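DNA repair protein rhp9/CRB2 (Schizosaccharomyces pombe, PDB 2FHD) probably serves in DNA damage repair and cell-cycle control by recognising a methylated lysine of histone H4 through its tandem tudor domains. Local coordinates at residues Val117-Ser120 against Thr121-Val124. Residues are numbered along the deposited sequence; the frame is centred on the assembly and turned at random.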
loop_
_atom_site.group_PDB
_atom_site.type_symbol
_atom_site.label_atom_id
_atom_site.label_comp_id
_atom_site.label_asym_id
_atom_site.label_seq_id
_atom_site.Cartn_x
_atom_site.Cartn_y
_atom_site.Cartn_z
ATOM N N VAL A 117 -11.085 29.903 -5.975
ATOM C CA VAL A 117 -10.922 28.516 -6.401
ATOM C C VAL A 117 -10.638 27.637 -5.142
ATOM O O VAL A 117 -10.185 28.176 -4.117
ATOM C CB VAL A 117 -9.771 28.565 -7.430
ATOM C CG1 VAL A 117 -8.527 27.814 -7.018
ATOM C CG2 VAL A 117 -10.243 28.450 -8.932
ATOM N N PRO A 118 -10.959 26.327 -5.181
ATOM C CA PRO A 118 -10.555 25.479 -4.050
ATOM C C PRO A 118 -9.037 25.373 -3.959
ATOM O O PRO A 118 -8.372 25.264 -4.985
ATOM C CB PRO A 118 -11.152 24.110 -4.368
ATOM C CG PRO A 118 -12.341 24.411 -5.351
ATOM C CD PRO A 118 -11.707 25.561 -6.209
ATOM N N ILE A 119 -8.508 25.452 -2.739
ATOM C CA ILE A 119 -7.082 25.380 -2.414
ATOM C C ILE A 119 -6.508 24.000 -2.952
ATOM O O ILE A 119 -5.332 23.935 -3.430
ATOM C CB ILE A 119 -6.996 25.574 -0.828
ATOM C CG1 ILE A 119 -6.044 26.692 -0.300
ATOM C CG2 ILE A 119 -6.965 24.294 -0.092
ATOM C CD1 ILE A 119 -4.893 26.759 -0.995
ATOM N N SER A 120 -7.324 22.930 -2.967
ATOM C CA SER A 120 -6.856 21.583 -3.436
ATOM C C SER A 120 -6.459 21.525 -4.918
ATOM O O SER A 120 -5.782 20.574 -5.367
ATOM C CB SER A 120 -7.940 20.523 -3.240
ATOM O OG SER A 120 -9.103 20.766 -4.073
ATOM N N THR A 121 -6.826 22.573 -5.649
ATOM C CA THR A 121 -6.632 22.745 -7.116
ATOM C C THR A 121 -5.227 23.413 -7.414
ATOM O O THR A 121 -4.711 23.416 -8.522
ATOM C CB THR A 121 -7.876 23.634 -7.494
ATOM O OG1 THR A 121 -8.851 22.978 -8.323
ATOM C CG2 THR A 121 -7.601 24.996 -7.743
ATOM N N ILE A 122 -4.591 23.954 -6.394
ATOM C CA ILE A 122 -3.269 24.543 -6.546
ATOM C C ILE A 122 -2.190 23.588 -6.984
ATOM O O ILE A 122 -2.105 22.437 -6.531
ATOM C CB ILE A 122 -2.846 25.245 -5.216
ATOM C CG1 ILE A 122 -3.836 26.376 -4.910
ATOM C CG2 ILE A 122 -1.365 25.751 -5.197
ATOM C CD1 ILE A 122 -3.883 27.548 -5.922
ATOM N N TYR A 123 -1.308 24.080 -7.846
ATOM C CA TYR A 123 -0.044 23.385 -8.095
ATOM C C TYR A 123 0.963 24.437 -8.437
ATOM O O TYR A 123 0.584 25.572 -8.748
ATOM C CB TYR A 123 -0.159 22.314 -9.166
ATOM C CG TYR A 123 -0.464 22.812 -10.585
ATOM C CD1 TYR A 123 0.530 22.875 -11.553
ATOM C CD2 TYR A 123 -1.767 23.216 -10.947
ATOM C CE1 TYR A 123 0.256 23.320 -12.871
ATOM C CE2 TYR A 123 -2.055 23.665 -12.254
ATOM C CZ TYR A 123 -1.036 23.694 -13.210
ATOM O OH TYR A 123 -1.340 24.122 -14.503
ATOM N N VAL A 124 2.249 24.110 -8.290
ATOM C CA VAL A 124 3.277 25.143 -8.282
ATOM C C VAL A 124 4.501 24.742 -9.073
ATOM O O VAL A 124 5.007 23.618 -8.936
ATOM C CB VAL A 124 3.671 25.606 -6.836
ATOM C CG1 VAL A 124 4.386 26.976 -6.912
ATOM C CG2 VAL A 124 2.448 25.768 -5.973
HETATM O O HOH W 1 -3.727 20.310 -7.135
#
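Two successive i to i+3 backbone bonds, from Thr-121 N to Pro-118 O and from Ile-122 N to Ile-119 O, wind the link between two edge strands of one sheet into a short 3-10 segment of two overlapping turns. Thr-121 N lies 3.2 Å from Pro-118 O, whose place is less certain. Ile-122 N lies 3.1 Å from Ile-119 O, with an N-H...O angle of 162°, and approaches it from above the carbonyl plane, 53° out of it. A water extends the turn: it donates to Ser-120 O and to Ile-122 O, each at 2.7 Å, and so bridges the last carbonyl of 117-120 to the strand that follows. Ile-119 sends its CD1 forward along the chain to CG1 of Ile-122, 4.1 Å away, and the two side chains meet at a slant. In Ile-122 the CG1 branch stands beside the backbone N, opposite the carbonyl carbon (chi1 -62°), which brings it to this neighbour and to 3.2 Å from Ile-119 O; both isoleucines also rest on Val-106. The side chains of Val-117 and Thr-121 cross at roughly a right angle, though their spacing is doubtful. Beyond the turn, Tyr-123 keeps its ring edge toward Thr-121 O, which lies in the ring plane, while its hydroxyl bonds to Gly-76 O. Backbone bonds from Val-117 to Val-106 and from Tyr-123 to Gln-71 join the two ends to neighbouring strands at opposite edges of the sheet. A short 3-10 turn carrying the chain from the fourth strand to the fifth is characteristic of the SH3-like barrel of tudor domains, here the second of the tandem pair.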